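Local coordinates for geranyltranstransferase (Thermotoga neapolitana, PDB 4WK5), which probably transfers prenyl groups in isoprenoid biosynthesis, as a magnesium-dependent member of the FPP/GGPP synthase family, at residues V36-N41 against A47-V52; V79-A84 against A138-P143; V85-T90 against F134-K139. All blocks are in the same frame, centred on the assembly; numbering follows the deposited sequence.

How the contacts relate
From the N terminus, contact 1 closes first and is local: the chain leaves helix 23-36, loops through 36-41 and packs back on helix 43-53, tying the first two helices together. Contacts 2 and 3 are long-range and both use helix 75-96: contact 3 joins it to helix 119-138, contact 2 to the loop that follows that helix. Their partner segments, 138-143 and 134-139, come in reverse order and share Ala138 and Lys139, so the two loops run almost concentrically, their centres about 7 Å apart. Contact 1 lies in series before both, yet touches contact 3 where Val36 CG1 packs on Leu87 CD2 at 3.9 Å. All three contacts also reach the second subunit.

Contact 1: residues V36-N41 against A47-V52; sequences VKPHFN and AMQYSV
Val36 leans its two methyls on helix 43-53, where Gln49 and Val52 receive them one turn apart. CG1 of Val36 meets CG2 of Val52 at 3.9 Å, the two side chains reaching toward each other tip to tip. The other branch, CG2, sits between the backbone N and the carbonyl carbon of its own residue (chi1 -64° for CG1), which brings it over the helix backbone, 3.8 Å from Gln49 CA, and 4.1 Å from Val52 CB. Gln49 runs outward from the helix with CG anti to its N (179°) and the chain extended beyond, so its amide passes the loop: NE2 lies 4.0 Å from Pro38 CD, the two side chains crossing at about a right angle. Nearer the helix, CB of Gln49 touches the carbonyl O of Val36 at 3.6 Å. Behind the valines, Leu87 and Leu129 pack on Val36, and Ile32 on Val52. Further along the loop, Glu45 accepts the backbone N-H groups of His39 and Phe40, and the Phe40 ring meets Phe184 of the second subunit. With no hydrogen bond between the segments, this turn between helices 23-36 and 43-53 is held across the contact by van der Waals packing, apolar and buried where the valines meet and more open around Lys37.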
ATOM      1  N   VAL A  36      -5.954   6.191  13.812  1.00 19.21           N
ATOM      2  CA  VAL A  36      -5.050   7.218  13.279  1.00 19.12           C
ATOM      3  C   VAL A  36      -4.559   8.243  14.324  1.00 20.57           C
ATOM      4  O   VAL A  36      -3.842   9.198  13.978  1.00 19.14           O
ATOM      5  CB  VAL A  36      -5.695   7.978  12.084  1.00 19.13           C
ATOM      6  CG1 VAL A  36      -5.943   7.018  10.916  1.00 22.85           C
ATOM      7  CG2 VAL A  36      -6.999   8.706  12.487  1.00 19.02           C
ATOM      8  N   LYS A  37      -4.924   8.053  15.592  1.00 19.51           N
ATOM      9  CA  LYS A  37      -4.293   8.817  16.676  1.00 20.41           C
ATOM     10  C   LYS A  37      -2.772   8.610  16.669  1.00 20.41           C
ATOM     11  O   LYS A  37      -2.281   7.474  16.657  1.00 21.49           O
ATOM     12  CB  LYS A  37      -4.873   8.427  18.039  1.00 22.96           C
ATOM     13  CG  LYS A  37      -4.413   9.340  19.171  1.00 28.40           C
ATOM     14  CD  LYS A  37      -4.211   8.571  20.470  1.00 39.35           C
ATOM     15  CE  LYS A  37      -5.524   8.292  21.162  1.00 42.11           C
ATOM     16  NZ  LYS A  37      -5.428   8.460  22.657  1.00 43.64           N
ATOM     17  N   PRO A  38      -2.006   9.711  16.643  1.00 21.52           N
ATOM     18  CA  PRO A  38      -0.547   9.577  16.578  1.00 21.22           C
ATOM     19  C   PRO A  38       0.026   8.816  17.766  1.00 24.90           C
ATOM     20  O   PRO A  38      -0.482   8.941  18.885  1.00 25.07           O
ATOM     21  CB  PRO A  38      -0.066  11.033  16.577  1.00 21.30           C
ATOM     22  CG  PRO A  38      -1.212  11.782  15.928  1.00 20.38           C
ATOM     23  CD  PRO A  38      -2.439  11.115  16.524  1.00 19.53           C
ATOM     24  N   HIS A  39       1.061   8.027  17.517  1.00 23.47           N
ATOM     25  CA  HIS A  39       1.717   7.277  18.584  1.00 23.29           C
ATOM     26  C   HIS A  39       3.197   7.605  18.702  1.00 24.41           C
ATOM     27  O   HIS A  39       3.808   7.335  19.738  1.00 28.89           O
ATOM     28  CB  HIS A  39       1.536   5.779  18.360  1.00 36.27           C
ATOM     29  CG  HIS A  39       1.969   4.941  19.522  1.00 56.25           C
ATOM     30  ND1 HIS A  39       3.254   4.461  19.654  1.00 63.81           N
ATOM     31  CD2 HIS A  39       1.293   4.513  20.615  1.00 67.57           C
ATOM     32  CE1 HIS A  39       3.349   3.765  20.773  1.00 67.45           C
ATOM     33  NE2 HIS A  39       2.173   3.782  21.375  1.00 70.00           N
ATOM     34  N   PHE A  40       3.770   8.185  17.653  1.00 21.57           N
ATOM     35  CA  PHE A  40       5.203   8.429  17.597  1.00 24.86           C
ATOM     36  C   PHE A  40       5.540   9.893  17.424  1.00 26.90           C
ATOM     37  O   PHE A  40       6.672  10.221  17.061  1.00 36.75           O
ATOM     38  CB  PHE A  40       5.841   7.625  16.449  1.00 25.86           C
ATOM     39  CG  PHE A  40       5.719   6.135  16.619  1.00 28.74           C
ATOM     40  CD1 PHE A  40       6.721   5.417  17.254  1.00 38.75           C
ATOM     41  CD2 PHE A  40       4.590   5.456  16.176  1.00 33.46           C
ATOM     42  CE1 PHE A  40       6.612   4.054  17.434  1.00 32.67           C
ATOM     43  CE2 PHE A  40       4.472   4.081  16.355  1.00 35.56           C
ATOM     44  CZ  PHE A  40       5.491   3.383  16.986  1.00 29.47           C
ATOM     45  N   ASN A  41       4.561  10.765  17.644  1.00 25.35           N
ATOM     46  CA  ASN A  41       4.811  12.200  17.595  1.00 42.97           C
ATOM     47  C   ASN A  41       5.377  12.598  16.236  1.00 38.98           C
ATOM     48  O   ASN A  41       6.378  13.316  16.161  1.00 38.87           O
ATOM     49  CB  ASN A  41       5.794  12.633  18.699  1.00 46.06           C
ATOM     50  CG  ASN A  41       5.336  12.238  20.101  1.00 43.07           C
ATOM     51  OD1 ASN A  41       4.450  12.866  20.688  1.00 35.54           O
ATOM     52  ND2 ASN A  41       5.957  11.194  20.647  1.00 33.95           N
ATOM     53  N   ALA A  47      -0.929  14.234   9.925  1.00 15.80           N
ATOM     54  CA  ALA A  47      -1.492  14.402   8.590  1.00 16.31           C
ATOM     55  C   ALA A  47      -2.460  13.271   8.252  1.00 15.52           C
ATOM     56  O   ALA A  47      -3.493  13.500   7.614  1.00 16.30           O
ATOM     57  CB  ALA A  47      -0.358  14.480   7.528  1.00 16.75           C
ATOM     58  N   MET A  48      -2.124  12.054   8.678  1.00 15.04           N
ATOM     59  CA  MET A  48      -3.033  10.918   8.528  1.00 16.07           C
ATOM     60  C   MET A  48      -4.334  11.193   9.268  1.00 16.10           C
ATOM     61  O   MET A  48      -5.444  10.973   8.726  1.00 15.87           O
ATOM     62  CB  MET A  48      -2.377   9.629   9.045  1.00 17.82           C
ATOM     63  CG  MET A  48      -1.271   9.153   8.134  1.00 15.84           C
ATOM     64  SD  MET A  48      -0.570   7.593   8.687  1.00 25.64           S
ATOM     65  CE  MET A  48       0.798   8.078   9.701  1.00 45.90           C
ATOM     66  N   GLN A  49      -4.206  11.665  10.509  1.00 15.44           N
ATOM     67  CA  GLN A  49      -5.388  11.959  11.312  1.00 16.58           C
ATOM     68  C   GLN A  49      -6.199  13.072  10.681  1.00 16.24           C
ATOM     69  O   GLN A  49      -7.431  13.007  10.618  1.00 17.98           O
ATOM     70  CB  GLN A  49      -5.005  12.343  12.744  1.00 20.75           C
ATOM     71  CG  GLN A  49      -6.242  12.679  13.584  1.00 19.31           C
ATOM     72  CD  GLN A  49      -5.865  13.257  14.957  1.00 25.34           C
ATOM     73  OE1 GLN A  49      -5.312  14.360  15.057  1.00 38.27           O
ATOM     74  NE2 GLN A  49      -6.127  12.498  15.993  1.00 31.47           N
ATOM     75  N   TYR A  50      -5.497  14.081  10.181  1.00 18.34           N
ATOM     76  CA  TYR A  50      -6.147  15.226   9.552  1.00 19.06           C
ATOM     77  C   TYR A  50      -7.046  14.789   8.409  1.00 16.44           C
ATOM     78  O   TYR A  50      -8.212  15.198   8.330  1.00 17.22           O
ATOM     79  CB  TYR A  50      -5.104  16.221   9.048  1.00 17.26           C
ATOM     80  CG  TYR A  50      -5.673  17.387   8.276  1.00 17.96           C
ATOM     81  CD1 TYR A  50      -6.192  18.496   8.931  1.00 21.64           C
ATOM     82  CD2 TYR A  50      -5.658  17.397   6.879  1.00 19.98           C
ATOM     83  CE1 TYR A  50      -6.709  19.572   8.225  1.00 23.12           C
ATOM     84  CE2 TYR A  50      -6.179  18.481   6.156  1.00 19.36           C
ATOM     85  CZ  TYR A  50      -6.698  19.559   6.840  1.00 24.60           C
ATOM     86  OH  TYR A  50      -7.207  20.639   6.146  1.00 22.92           O
ATOM     87  N   SER A  51      -6.509  13.966   7.512  1.00 16.24           N
ATOM     88  CA  SER A  51      -7.284  13.568   6.348  1.00 18.49           C
ATOM     89  C   SER A  51      -8.495  12.722   6.719  1.00 20.07           C
ATOM     90  O   SER A  51      -9.534  12.800   6.063  1.00 22.22           O
ATOM     91  CB  SER A  51      -6.390  12.837   5.359  1.00 21.12           C
ATOM     92  OG  SER A  51      -5.552  13.788   4.721  1.00 22.32           O
ATOM     93  N   VAL A  52      -8.384  11.940   7.781  1.00 16.55           N
ATOM     94  CA  VAL A  52      -9.539  11.213   8.296  1.00 20.22           C
ATOM     95  C   VAL A  52     -10.576  12.150   8.941  1.00 23.19           C
ATOM     96  O   VAL A  52     -11.791  12.019   8.706  1.00 21.50           O
ATOM     97  CB  VAL A  52      -9.095  10.136   9.308  1.00 17.79           C
ATOM     98  CG1 VAL A  52     -10.294   9.586  10.088  1.00 21.61           C
ATOM     99  CG2 VAL A  52      -8.376   9.018   8.564  1.00 21.02           C
TER

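Contact 2: residues V79-A84 against A138-P143; sequences VDVAVA and AKVREP
The helical segment 79-84 faces a type I turn, Ala138 to Arg141, with the backbones nearest at Asp80 and Val140, whose CA atoms are 7.1 Å apart. Val140 does most of the touching, through a single methyl. Its CG2, anti to the carbonyl carbon while CG1 lies anti to N (chi1 -177°), points at the helix and meets two neighbouring residues there: Asp80 CB at 4.0 Å and Val81 CG2, also at 4.0 Å. The Val81 and Val140 side chains cross at about a right angle. Asp80 thus offers its aliphatic CB to the valine and sends its carboxylate along the side of Lys139, where OD2 comes to 4.4 Å from Lys139 CB. These opposite charges do not pair: Asp80 OD1 and Lys139 NZ stand 5.5 Å apart. The carboxylate is instead claimed by Arg31 of helix 23-36 in a salt bridge through OD1, while the lysine amine bonds to Gln136. The turn is also tied to helix 75-96 by its backbone, as Arg77 NE donates to the carbonyl O of Val140. Arg141 takes a positive phi of 65° as the chain swings away, and Glu142 occupies the N-cap position of helix 143-166. The contact therefore packs the link between helices 119-138 and 143-166 against the early turns of helix 75-96. Leu200 of helix 175-201 touches both Val81 and Val140, helix 59-70 meets Val81 through Val64, and Pro143 packs on Phe146 of the second subunit.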
ATOM      1  N   VAL A  79     -16.586  -4.407  11.612  1.00 24.88           N
ATOM      2  CA  VAL A  79     -16.069  -3.058  11.859  1.00 28.01           C
ATOM      3  C   VAL A  79     -14.649  -2.916  11.316  1.00 27.31           C
ATOM      4  O   VAL A  79     -14.321  -1.907  10.687  1.00 24.61           O
ATOM      5  CB  VAL A  79     -16.097  -2.712  13.364  1.00 28.38           C
ATOM      6  CG1 VAL A  79     -15.284  -1.448  13.648  1.00 33.71           C
ATOM      7  CG2 VAL A  79     -17.539  -2.564  13.843  1.00 33.31           C
ATOM      8  N   ASP A  80     -13.822  -3.938  11.535  1.00 29.76           N
ATOM      9  CA  ASP A  80     -12.457  -3.966  11.005  1.00 35.41           C
ATOM     10  C   ASP A  80     -12.403  -3.785   9.493  1.00 26.89           C
ATOM     11  O   ASP A  80     -11.608  -2.977   8.991  1.00 27.04           O
ATOM     12  CB  ASP A  80     -11.757  -5.277  11.372  1.00 39.07           C
ATOM     13  CG  ASP A  80     -11.410  -5.362  12.842  1.00 39.57           C
ATOM     14  OD1 ASP A  80     -11.332  -4.305  13.500  1.00 38.88           O
ATOM     15  OD2 ASP A  80     -11.212  -6.495  13.329  1.00 46.28           O
ATOM     16  N   VAL A  81     -13.247  -4.531   8.778  1.00 25.31           N
ATOM     17  CA  VAL A  81     -13.336  -4.447   7.328  1.00 23.33           C
ATOM     18  C   VAL A  81     -13.830  -3.067   6.917  1.00 22.43           C
ATOM     19  O   VAL A  81     -13.267  -2.453   6.006  1.00 19.16           O
ATOM     20  CB  VAL A  81     -14.284  -5.536   6.739  1.00 24.38           C
ATOM     21  CG1 VAL A  81     -14.458  -5.367   5.238  1.00 24.95           C
ATOM     22  CG2 VAL A  81     -13.741  -6.925   7.058  1.00 30.96           C
ATOM     23  N   ALA A  82     -14.884  -2.582   7.582  1.00 19.40           N
ATOM     24  CA  ALA A  82     -15.439  -1.287   7.215  1.00 17.65           C
ATOM     25  C   ALA A  82     -14.406  -0.173   7.362  1.00 19.95           C
ATOM     26  O   ALA A  82     -14.253   0.642   6.464  1.00 19.30           O
ATOM     27  CB  ALA A  82     -16.691  -0.969   8.048  1.00 18.11           C
ATOM     28  N   VAL A  83     -13.699  -0.141   8.487  1.00 21.15           N
ATOM     29  CA  VAL A  83     -12.705   0.916   8.684  1.00 21.48           C
ATOM     30  C   VAL A  83     -11.533   0.763   7.722  1.00 21.45           C
ATOM     31  O   VAL A  83     -11.030   1.764   7.208  1.00 20.20           O
ATOM     32  CB  VAL A  83     -12.217   0.957  10.145  1.00 31.53           C
ATOM     33  CG1 VAL A  83     -11.111   1.974  10.307  1.00 29.56           C
ATOM     34  CG2 VAL A  83     -13.382   1.311  11.047  1.00 32.12           C
ATOM     35  N   ALA A  84     -11.126  -0.475   7.436  1.00 19.14           N
ATOM     36  CA  ALA A  84     -10.084  -0.711   6.426  1.00 22.70           C
ATOM     37  C   ALA A  84     -10.466  -0.109   5.079  1.00 18.93           C
ATOM     38  O   ALA A  84      -9.656   0.564   4.436  1.00 18.31           O
ATOM     39  CB  ALA A  84      -9.805  -2.198   6.271  1.00 20.82           C
ATOM     40  N   ALA A 138      -5.804  -7.577   7.750  1.00 18.23           N
ATOM     41  CA  ALA A 138      -5.034  -8.731   8.212  1.00 21.26           C
ATOM     42  C   ALA A 138      -5.530  -9.233   9.570  1.00 22.54           C
ATOM     43  O   ALA A 138      -5.460 -10.424   9.854  1.00 26.68           O
ATOM     44  CB  ALA A 138      -3.544  -8.382   8.286  1.00 21.31           C
ATOM     45  N   LYS A 139      -6.035  -8.321  10.394  1.00 26.08           N
ATOM     46  CA  LYS A 139      -6.586  -8.676  11.713  1.00 30.50           C
ATOM     47  C   LYS A 139      -7.773  -9.625  11.666  1.00 31.41           C
ATOM     48  O   LYS A 139      -8.077 -10.295  12.659  1.00 33.28           O
ATOM     49  CB  LYS A 139      -7.044  -7.428  12.479  1.00 39.14           C
ATOM     50  CG  LYS A 139      -5.965  -6.494  12.959  1.00 42.09           C
ATOM     51  CD  LYS A 139      -6.617  -5.305  13.674  1.00 45.22           C
ATOM     52  CE  LYS A 139      -5.582  -4.364  14.272  1.00 49.36           C
ATOM     53  NZ  LYS A 139      -6.189  -3.176  14.952  1.00 41.86           N
ATOM     54  N   VAL A 140      -8.471  -9.659  10.538  1.00 27.64           N
ATOM     55  CA  VAL A 140      -9.701 -10.433  10.436  1.00 33.26           C
ATOM     56  C   VAL A 140      -9.415 -11.933  10.369  1.00 40.59           C
ATOM     57  O   VAL A 140     -10.252 -12.752  10.762  1.00 53.84           O
ATOM     58  CB  VAL A 140     -10.525  -9.988   9.212  1.00 38.00           C
ATOM     59  CG1 VAL A 140     -11.826 -10.743   9.142  1.00 42.65           C
ATOM     60  CG2 VAL A 140     -10.787  -8.494   9.279  1.00 38.93           C
ATOM     61  N   ARG A 141      -8.227 -12.283   9.882  1.00 29.59           N
ATOM     62  CA  ARG A 141      -7.746 -13.670   9.890  1.00 33.60           C
ATOM     63  C   ARG A 141      -8.598 -14.581   9.003  1.00 49.47           C
ATOM     64  O   ARG A 141      -9.118 -15.605   9.447  1.00 47.90           O
ATOM     65  CB  ARG A 141      -7.687 -14.215  11.332  1.00 34.87           C
ATOM     66  N   GLU A 142      -8.769 -14.173   7.749  0.53 47.74           N
ATOM     67  CA  GLU A 142      -9.444 -14.987   6.741  0.53 50.07           C
ATOM     68  C   GLU A 142      -8.698 -14.819   5.424  0.53 47.59           C
ATOM     69  O   GLU A 142      -8.814 -13.782   4.777  0.53 44.77           O
ATOM     70  CB  GLU A 142     -10.915 -14.592   6.584  0.53 52.92           C
ATOM     71  CG  GLU A 142     -11.717 -14.577   7.884  0.53 54.55           C
ATOM     72  CD  GLU A 142     -13.091 -15.210   7.744  0.53 60.26           C
ATOM     73  OE1 GLU A 142     -13.323 -15.929   6.747  0.53 60.75           O
ATOM     74  OE2 GLU A 142     -13.940 -14.991   8.636  0.53 57.96           O
ATOM     75  N   PRO A 143      -7.916 -15.839   5.029  1.00 46.12           N
ATOM     76  CA  PRO A 143      -7.000 -15.784   3.875  1.00 39.61           C
ATOM     77  C   PRO A 143      -7.617 -15.275   2.579  1.00 33.48           C
ATOM     78  O   PRO A 143      -6.991 -14.471   1.852  1.00 28.34           O
ATOM     79  CB  PRO A 143      -6.567 -17.242   3.704  1.00 41.86           C
ATOM     80  CG  PRO A 143      -6.692 -17.822   5.072  1.00 49.03           C
ATOM     81  CD  PRO A 143      -7.911 -17.170   5.664  1.00 53.46           C
TER

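Contact 3: residues V85-T90 against F134-K139; sequences VELFHT and FSQIAK
Phe134 and Phe88 meet through their rings: CE2 of Phe134 lies at the edge of the Phe88 ring, near its plane, 4.4 Å from Phe88 CE2. CB of Phe134 does not point at the other helix; chi1 of -80° and the length of the ring carry CE2 across. The same ring stacks on Phe134 of the second subunit and meets Phe149 of its own chain edge-to-face, while Phe88 also meets Phe131 of the second subunit, so this aromatic cluster runs into the dimer interface. Ser135, next along, turns its hydroxyl back to the carbonyl O of Phe131 of its own chain. The setting is the all-helical isoprenoid synthase fold, in which helices 75-96 and 119-138 pack side by side. Two residues after Phe134, Gln136 lays its CG against CD1 of Leu87 at 4.3 Å, its side chain bent at both of the first two torsions. Ile137 then turns to Phe149 and to Phe192 of helix 175-201. At Lys139 the extended side chain reaches back over the last turn, and its NZ gives Gln136 OE1 a 2.7 Å hydrogen bond, in the carbonyl plane on a lone pair, with a C=O...N angle of 115°.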
ATOM      1  N   VAL A  85     -11.711  -0.335   4.656  1.00 16.78           N
ATOM      2  CA  VAL A  85     -12.150   0.177   3.372  1.00 17.62           C
ATOM      3  C   VAL A  85     -12.104   1.705   3.394  1.00 16.64           C
ATOM      4  O   VAL A  85     -11.688   2.348   2.425  1.00 17.95           O
ATOM      5  CB  VAL A  85     -13.568  -0.333   3.029  1.00 21.93           C
ATOM      6  CG1 VAL A  85     -14.157   0.440   1.873  1.00 28.51           C
ATOM      7  CG2 VAL A  85     -13.513  -1.843   2.709  1.00 17.72           C
ATOM      8  N   GLU A  86     -12.498   2.297   4.512  1.00 17.82           N
ATOM      9  CA  GLU A  86     -12.515   3.758   4.563  1.00 17.29           C
ATOM     10  C   GLU A  86     -11.098   4.331   4.645  1.00 15.57           C
ATOM     11  O   GLU A  86     -10.826   5.385   4.054  1.00 17.01           O
ATOM     12  CB  GLU A  86     -13.362   4.263   5.741  1.00 19.99           C
ATOM     13  CG  GLU A  86     -13.561   5.796   5.781  1.00 18.96           C
ATOM     14  CD  GLU A  86     -14.334   6.376   4.587  1.00 25.55           C
ATOM     15  OE1 GLU A  86     -14.915   5.621   3.783  1.00 21.94           O
ATOM     16  OE2 GLU A  86     -14.344   7.616   4.448  1.00 22.91           O
ATOM     17  N   LEU A  87     -10.195   3.663   5.364  1.00 17.34           N
ATOM     18  CA  LEU A  87      -8.794   4.091   5.381  1.00 16.90           C
ATOM     19  C   LEU A  87      -8.198   4.053   3.973  1.00 16.74           C
ATOM     20  O   LEU A  87      -7.477   4.967   3.557  1.00 17.19           O
ATOM     21  CB  LEU A  87      -7.973   3.213   6.327  1.00 17.11           C
ATOM     22  CG  LEU A  87      -8.264   3.439   7.821  1.00 18.79           C
ATOM     23  CD1 LEU A  87      -7.661   2.303   8.640  1.00 19.87           C
ATOM     24  CD2 LEU A  87      -7.702   4.778   8.285  1.00 19.75           C
ATOM     25  N   PHE A  88      -8.508   2.995   3.232  1.00 15.72           N
ATOM     26  CA  PHE A  88      -8.007   2.860   1.871  1.00 16.10           C
ATOM     27  C   PHE A  88      -8.551   3.973   0.985  1.00 16.21           C
ATOM     28  O   PHE A  88      -7.800   4.580   0.201  1.00 15.87           O
ATOM     29  CB  PHE A  88      -8.360   1.477   1.291  1.00 15.92           C
ATOM     30  CG  PHE A  88      -7.656   1.188  -0.002  1.00 17.05           C
ATOM     31  CD1 PHE A  88      -8.152   1.669  -1.199  1.00 18.32           C
ATOM     32  CD2 PHE A  88      -6.460   0.476  -0.002  1.00 18.30           C
ATOM     33  CE1 PHE A  88      -7.472   1.435  -2.398  1.00 20.73           C
ATOM     34  CE2 PHE A  88      -5.778   0.239  -1.202  1.00 17.49           C
ATOM     35  CZ  PHE A  88      -6.284   0.719  -2.384  1.00 18.14           C
ATOM     36  N   HIS A  89      -9.854   4.236   1.111  1.00 15.67           N
ATOM     37  CA  HIS A  89     -10.496   5.290   0.336  1.00 15.72           C
ATOM     38  C   HIS A  89      -9.862   6.651   0.661  1.00 16.03           C
ATOM     39  O   HIS A  89      -9.562   7.439  -0.247  1.00 15.90           O
ATOM     40  CB  HIS A  89     -12.004   5.302   0.606  1.00 16.43           C
ATOM     41  CG  HIS A  89     -12.718   6.472  -0.005  1.00 22.00           C
ATOM     42  ND1 HIS A  89     -12.763   6.691  -1.361  1.00 25.25           N
ATOM     43  CD2 HIS A  89     -13.389   7.501   0.564  1.00 23.26           C
ATOM     44  CE1 HIS A  89     -13.439   7.798  -1.606  1.00 22.97           C
ATOM     45  NE2 HIS A  89     -13.827   8.312  -0.453  1.00 25.20           N
ATOM     46  N   THR A  90      -9.638   6.913   1.952  1.00 16.30           N
ATOM     47  CA  THR A  90      -9.024   8.176   2.374  1.00 15.94           C
ATOM     48  C   THR A  90      -7.641   8.350   1.756  1.00 17.69           C
ATOM     49  O   THR A  90      -7.318   9.410   1.213  1.00 16.86           O
ATOM     50  CB  THR A  90      -8.934   8.250   3.915  1.00 18.02           C
ATOM     51  OG1 THR A  90     -10.268   8.156   4.459  1.00 19.12           O
ATOM     52  CG2 THR A  90      -8.286   9.564   4.356  1.00 21.18           C
ATOM     53  N   PHE A 134      -4.429  -2.233   5.107  1.00 14.69           N
ATOM     54  CA  PHE A 134      -4.016  -3.632   4.986  1.00 16.11           C
ATOM     55  C   PHE A 134      -3.860  -4.281   6.371  1.00 16.42           C
ATOM     56  O   PHE A 134      -4.276  -5.434   6.578  1.00 15.96           O
ATOM     57  CB  PHE A 134      -2.712  -3.752   4.195  1.00 16.45           C
ATOM     58  CG  PHE A 134      -2.891  -3.660   2.702  1.00 16.83           C
ATOM     59  CD1 PHE A 134      -3.301  -4.760   1.970  1.00 14.20           C
ATOM     60  CD2 PHE A 134      -2.627  -2.469   2.027  1.00 15.41           C
ATOM     61  CE1 PHE A 134      -3.445  -4.687   0.596  1.00 16.19           C
ATOM     62  CE2 PHE A 134      -2.779  -2.387   0.651  1.00 19.75           C
ATOM     63  CZ  PHE A 134      -3.192  -3.495  -0.066  1.00 19.91           C
ATOM     64  N   SER A 135      -3.291  -3.538   7.320  1.00 17.58           N
ATOM     65  CA  SER A 135      -3.129  -4.057   8.685  1.00 16.62           C
ATOM     66  C   SER A 135      -4.463  -4.442   9.306  1.00 21.28           C
ATOM     67  O   SER A 135      -4.558  -5.466   9.987  1.00 21.36           O
ATOM     68  CB  SER A 135      -2.433  -3.035   9.590  1.00 21.59           C
ATOM     69  OG  SER A 135      -1.101  -2.815   9.172  1.00 28.83           O
ATOM     70  N   GLN A 136      -5.485  -3.622   9.081  1.00 19.09           N
ATOM     71  CA  GLN A 136      -6.810  -3.912   9.650  1.00 21.82           C
ATOM     72  C   GLN A 136      -7.467  -5.121   8.984  1.00 21.75           C
ATOM     73  O   GLN A 136      -8.095  -5.947   9.655  1.00 23.31           O
ATOM     74  CB  GLN A 136      -7.733  -2.692   9.538  1.00 20.79           C
ATOM     75  CG  GLN A 136      -7.363  -1.547  10.494  1.00 25.38           C
ATOM     76  CD  GLN A 136      -7.270  -2.005  11.957  1.00 24.47           C
ATOM     77  OE1 GLN A 136      -6.215  -1.906  12.579  1.00 46.01           O
ATOM     78  NE2 GLN A 136      -8.357  -2.542  12.485  1.00 32.52           N
ATOM     79  N   ILE A 137      -7.336  -5.234   7.666  1.00 15.56           N
ATOM     80  CA  ILE A 137      -7.839  -6.434   7.007  1.00 15.22           C
ATOM     81  C   ILE A 137      -7.112  -7.687   7.523  1.00 18.15           C
ATOM     82  O   ILE A 137      -7.726  -8.744   7.699  1.00 20.56           O
ATOM     83  CB  ILE A 137      -7.684  -6.356   5.482  1.00 18.27           C
ATOM     84  CG1 ILE A 137      -8.582  -5.257   4.917  1.00 20.69           C
ATOM     85  CG2 ILE A 137      -8.074  -7.676   4.829  1.00 23.90           C
ATOM     86  CD1 ILE A 137     -10.091  -5.581   5.020  1.00 24.40           C
ATOM     87  N   ALA A 138      -5.804  -7.577   7.750  1.00 18.23           N
ATOM     88  CA  ALA A 138      -5.034  -8.731   8.212  1.00 21.26           C
ATOM     89  C   ALA A 138      -5.530  -9.233   9.570  1.00 22.54           C
ATOM     90  O   ALA A 138      -5.460 -10.424   9.854  1.00 26.68           O
ATOM     91  CB  ALA A 138      -3.544  -8.382   8.286  1.00 21.31           C
ATOM     92  N   LYS A 139      -6.035  -8.321  10.394  1.00 26.08           N
ATOM     93  CA  LYS A 139      -6.586  -8.676  11.713  1.00 30.50           C
ATOM     94  C   LYS A 139      -7.773  -9.625  11.666  1.00 31.41           C
ATOM     95  O   LYS A 139      -8.077 -10.295  12.659  1.00 33.28           O
ATOM     96  CB  LYS A 139      -7.044  -7.428  12.479  1.00 39.14           C
ATOM     97  CG  LYS A 139      -5.965  -6.494  12.959  1.00 42.09           C
ATOM     98  CD  LYS A 139      -6.617  -5.305  13.674  1.00 45.22           C
ATOM     99  CE  LYS A 139      -5.582  -4.364  14.272  1.00 49.36           C
ATOM    100  NZ  LYS A 139      -6.189  -3.176  14.952  1.00 41.86           N
TER